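Beta-glucosidase (Chaetomella raphigera, PDB 6JXG) probably hydrolyses terminal, non-reducing beta-D-glucosyl residues, releasing beta-D-glucose during the breakdown of cellulose. Local coordinates at residues A[67-72]-A[316-321]; A[94-99]-A[146-151]. One frame throughout, in Å; residues are numbered along the deposited sequence.

Contact 1: residues A[67-72]-A[316-321]; sequences QNVTAF and PNVQAD. With NAG (2-acetamido-2-deoxy-beta-D-glucopyranose), chain B.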
# COMPACT_ATOMS: atom_id res chain seq x y z
N GLN A 67 -5.69 -11.14 19.23
CA GLN A 67 -5.66 -10.07 20.16
C GLN A 67 -4.21 -9.72 20.55
O GLN A 67 -3.24 -10.52 20.30
CB GLN A 67 -6.51 -10.39 21.40
CG GLN A 67 -7.94 -10.74 21.13
CD GLN A 67 -8.59 -9.66 20.32
OE1 GLN A 67 -8.60 -8.53 20.76
NE2 GLN A 67 -9.07 -9.97 19.11
N ASN A 68 -4.07 -8.53 21.14
CA ASN A 68 -2.75 -8.04 21.61
C ASN A 68 -1.75 -8.01 20.49
O ASN A 68 -0.61 -8.41 20.66
CB ASN A 68 -2.22 -8.92 22.72
CG ASN A 68 -2.68 -8.48 24.06
OD1 ASN A 68 -2.89 -7.27 24.31
ND2 ASN A 68 -2.87 -9.44 24.96
N VAL A 69 -2.18 -7.43 19.36
CA VAL A 69 -1.30 -7.13 18.27
C VAL A 69 -1.43 -5.61 17.95
O VAL A 69 -2.29 -4.92 18.46
CB VAL A 69 -1.66 -7.97 17.02
CG1 VAL A 69 -1.63 -9.44 17.34
CG2 VAL A 69 -3.01 -7.57 16.47
N THR A 70 -0.55 -5.11 17.12
CA THR A 70 -0.55 -3.70 16.73
C THR A 70 -1.40 -3.51 15.47
O THR A 70 -1.24 -4.22 14.49
CB THR A 70 0.90 -3.21 16.48
OG1 THR A 70 1.64 -3.33 17.71
CG2 THR A 70 0.97 -1.74 16.05
N ALA A 71 -2.21 -2.45 15.47
CA ALA A 71 -2.95 -2.06 14.29
C ALA A 71 -2.17 -0.87 13.65
O ALA A 71 -2.28 0.27 14.09
CB ALA A 71 -4.38 -1.69 14.64
N PHE A 72 -1.27 -1.21 12.73
CA PHE A 72 -0.40 -0.26 12.11
C PHE A 72 -1.21 0.62 11.15
O PHE A 72 -2.31 0.28 10.76
CB PHE A 72 0.71 -0.94 11.33
CG PHE A 72 1.70 -1.74 12.18
CD1 PHE A 72 2.77 -1.14 12.81
CD2 PHE A 72 1.49 -3.09 12.40
CE1 PHE A 72 3.63 -1.91 13.59
CE2 PHE A 72 2.37 -3.84 13.15
CZ PHE A 72 3.42 -3.22 13.77
N PRO A 316 0.67 -15.04 22.88
CA PRO A 316 1.32 -14.05 23.75
C PRO A 316 1.02 -12.59 23.30
O PRO A 316 0.55 -12.35 22.13
CB PRO A 316 2.75 -14.38 23.58
CG PRO A 316 2.86 -14.86 22.20
CD PRO A 316 1.63 -15.68 21.98
N ASN A 317 1.32 -11.63 24.16
CA ASN A 317 1.14 -10.25 23.77
C ASN A 317 2.38 -9.90 22.98
O ASN A 317 3.47 -9.96 23.53
CB ASN A 317 0.99 -9.38 24.96
CG ASN A 317 1.18 -7.90 24.64
OD1 ASN A 317 0.89 -7.43 23.56
ND2 ASN A 317 1.58 -7.16 25.63
N VAL A 318 2.23 -9.62 21.70
CA VAL A 318 3.40 -9.39 20.85
C VAL A 318 3.60 -7.90 20.49
O VAL A 318 4.39 -7.61 19.62
CB VAL A 318 3.31 -10.27 19.57
CG1 VAL A 318 3.26 -11.77 19.90
CG2 VAL A 318 2.13 -9.93 18.73
N GLN A 319 2.89 -6.98 21.11
CA GLN A 319 2.94 -5.56 20.70
C GLN A 319 4.30 -4.92 20.83
O GLN A 319 4.62 -4.01 20.08
CB GLN A 319 1.97 -4.72 21.49
CG GLN A 319 0.52 -5.12 21.19
CD GLN A 319 -0.44 -4.28 21.99
OE1 GLN A 319 -0.57 -3.10 21.78
NE2 GLN A 319 -1.10 -4.91 22.98
N ALA A 320 5.06 -5.37 21.82
CA ALA A 320 6.39 -4.87 22.03
C ALA A 320 6.34 -3.31 22.04
O ALA A 320 5.44 -2.75 22.65
CB ALA A 320 7.34 -5.46 20.99
N ASP A 321 7.29 -2.64 21.38
CA ASP A 321 7.37 -1.18 21.32
C ASP A 321 6.88 -0.69 19.95
O ASP A 321 7.23 0.40 19.48
CB ASP A 321 8.84 -0.72 21.57
CG ASP A 321 9.81 -1.31 20.58
OD1 ASP A 321 10.91 -0.76 20.49
OD2 ASP A 321 9.52 -2.27 19.87
C1 NAG B . -3.26 -9.12 26.31
C2 NAG B . -4.22 -10.09 26.98
C3 NAG B . -4.33 -9.72 28.45
C4 NAG B . -2.95 -9.82 29.05
C5 NAG B . -2.14 -8.75 28.34
C6 NAG B . -0.73 -8.51 28.86
C7 NAG B . -6.04 -11.02 25.65
C8 NAG B . -7.39 -10.86 25.03
N2 NAG B . -5.54 -10.03 26.36
O3 NAG B . -5.19 -10.66 29.05
O4 NAG B . -3.02 -9.59 30.44
O5 NAG B . -2.03 -9.18 27.01
O6 NAG B . -0.21 -9.81 28.99
O7 NAG B . -5.41 -12.06 25.49
O HOH W 1 -1.91 -12.81 21.13
O HOH W 2 0.95 -1.88 19.90
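At P316 the two loops meet through water: one molecule donates both to P316 O and to Q67 O, joining two carbonyls that could not bond each other. N317 has CG anti to the backbone N (chi1 165°), which brings OD1 to 3.5 Å from N68 CB. This OD1 closes an Asx turn by accepting from Q319 N at 3.2 Å, and it also takes Q319 NE2 at 3.3 Å; both donors stand above the carbonyl plane. N317 CB packs 3.7 Å from NAG O5. That sugar is the N-glycan carried by ND2 of N68, the asparagine of an Asn-X-Thr sequon, N68-V69-T70, whose backbone at N68 is left-handed, a conformation asparagine adopts readily. V318 then gives its backbone N-H to N68 O (3.3 Å), nearly along the C=O axis, while its CG2 lies alongside V69 CG1, 4.0 Å away. Q319 is long enough to cross N68 at about a right angle, its CG 3.5 Å from N68 O. An alanine here would remove the second donor to N317 OD1 and would probably break the water link to T70. In that link, a water donates to Q319 OE1 and T70 OG1, the hydroxyl also bonding E97.

Contact 2: residues A[94-99]-A[146-151]; sequences LGQEAK and QDAGVQ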
# COMPACT_ATOMS: atom_id res chain seq x y z
N LEU A 94 5.83 -5.44 11.85
CA LEU A 94 4.78 -6.41 11.50
C LEU A 94 5.32 -7.81 11.50
O LEU A 94 4.72 -8.76 12.04
CB LEU A 94 4.31 -6.20 10.06
CG LEU A 94 2.90 -6.48 9.63
CD1 LEU A 94 2.81 -6.69 8.12
CD2 LEU A 94 1.89 -7.26 10.49
N GLY A 95 6.45 -7.96 10.83
CA GLY A 95 7.05 -9.28 10.75
C GLY A 95 7.49 -9.83 12.11
O GLY A 95 7.37 -11.07 12.35
N GLN A 96 8.00 -8.96 12.97
CA GLN A 96 8.24 -9.38 14.38
C GLN A 96 7.05 -9.96 15.10
O GLN A 96 7.13 -11.07 15.76
CB GLN A 96 8.85 -8.24 15.19
CG GLN A 96 10.29 -7.98 14.77
CD GLN A 96 10.85 -6.75 15.37
OE1 GLN A 96 10.11 -5.85 15.83
NE2 GLN A 96 12.18 -6.67 15.35
N GLU A 97 5.91 -9.29 14.95
CA GLU A 97 4.69 -9.81 15.53
C GLU A 97 4.25 -11.18 14.91
O GLU A 97 3.79 -12.09 15.63
CB GLU A 97 3.54 -8.79 15.49
CG GLU A 97 3.87 -7.54 16.27
CD GLU A 97 2.72 -6.58 16.60
OE1 GLU A 97 1.52 -6.83 16.31
OE2 GLU A 97 3.10 -5.48 17.15
N ALA A 98 4.28 -11.26 13.58
CA ALA A 98 3.87 -12.44 12.84
C ALA A 98 4.74 -13.65 13.35
O ALA A 98 4.21 -14.73 13.74
CB ALA A 98 4.05 -12.21 11.35
N LYS A 99 6.07 -13.50 13.33
CA LYS A 99 6.96 -14.57 13.77
C LYS A 99 6.65 -15.01 15.20
O LYS A 99 6.62 -16.23 15.51
CB LYS A 99 8.44 -14.15 13.66
CG LYS A 99 9.37 -15.15 14.37
CD LYS A 99 10.80 -15.16 13.81
CE LYS A 99 11.68 -16.17 14.61
NZ LYS A 99 13.12 -15.71 14.78
N GLN A 146 10.65 -9.72 6.13
CA GLN A 146 11.47 -10.92 5.98
C GLN A 146 12.77 -10.84 6.82
O GLN A 146 13.24 -11.87 7.32
CB GLN A 146 11.71 -11.24 4.52
CG GLN A 146 10.38 -11.45 3.79
CD GLN A 146 10.43 -12.13 2.47
OE1 GLN A 146 9.38 -12.57 1.96
NE2 GLN A 146 11.58 -12.17 1.85
N ASP A 147 13.28 -9.64 7.06
CA ASP A 147 14.37 -9.51 8.03
C ASP A 147 13.90 -9.99 9.43
O ASP A 147 14.71 -10.52 10.15
CB ASP A 147 14.89 -8.05 8.12
CG ASP A 147 15.77 -7.64 6.98
OD1 ASP A 147 16.17 -8.47 6.14
OD2 ASP A 147 16.10 -6.42 6.96
N ALA A 148 12.61 -9.79 9.80
CA ALA A 148 12.03 -10.28 11.05
C ALA A 148 11.79 -11.74 11.07
O ALA A 148 11.43 -12.26 12.09
CB ALA A 148 10.71 -9.56 11.37
N GLY A 149 11.83 -12.39 9.91
CA GLY A 149 11.76 -13.83 9.82
C GLY A 149 10.44 -14.42 9.30
O GLY A 149 10.31 -15.66 9.23
N VAL A 150 9.48 -13.55 8.89
CA VAL A 150 8.23 -14.05 8.31
C VAL A 150 8.40 -14.03 6.78
O VAL A 150 9.25 -13.28 6.22
CB VAL A 150 6.97 -13.21 8.73
CG1 VAL A 150 6.93 -11.89 7.97
CG2 VAL A 150 5.69 -13.95 8.43
N GLN A 151 7.68 -14.90 6.08
CA GLN A 151 7.59 -14.84 4.61
C GLN A 151 6.53 -13.77 4.24
O GLN A 151 5.41 -13.78 4.76
CB GLN A 151 7.11 -16.18 4.05
CG GLN A 151 8.07 -17.33 4.35
CD GLN A 151 7.59 -18.70 3.86
OE1 GLN A 151 7.46 -19.70 4.65
NE2 GLN A 151 7.31 -18.78 2.58
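K99 reaches along the end of helix 131-147 with CG anti to its backbone N (chi1 169°). Its CB starts 3.9 Å from A148 O, CG swings by farther off, CD approaches the same oxygen to 3.4 Å, and CE then leads off to the bend at chi4. NZ ends 4.7 Å from A148 O, too far for a hydrogen bond, so lysine serves here with its methylenes and also touches Y301. Next to K99 the backbones come very near. A148 CB presses into helix 84-100, 3.2 Å from Q96 N, and G95 leaves room for it: a CB on G95 would lie only 2.9 Å from A148 CB. G149 ends the other helix in a Schellman motif with positive phi (107°), where a side chain would strike both the preceding carbonyl and K99 CD. V150, just ahead of strand 151-157, extends the contact to A98: CG1 sits 3.8 Å from G95 CA, and CG2 meets A98 CB at 3.8 Å. This is helix-to-helix-end packing in the N-terminal, TIM-barrel-type domain. With glycine, alanine, valine and lysine methylenes facing one another, and the Q96 amide turned to H322, the interface depends on close apolar fit rather than polar bonds.

In the fold
Contacts 1 and 2 lie with their centres 13 Å apart on the same side of the chain's centre. In sequence, 67-72 comes first, then 94-99 and 146-151, and 316-321 last, so contact 2 forms entirely between the two halves of contact 1. Helix 84-100 serves both: one side packs on the end of helix 131-147, while E97 turns to the loops, its OE2 lying 2.7 Å from T70 OG1, probably a hydrogen bond. H322, just after 316-321, bonds E97 and Q96. The helix thereby ties the end of helix 131-147 in the N-terminal domain to the glycosylated loop and to the segment leading into helix 323-332 and strand 335-339 of the second sheet.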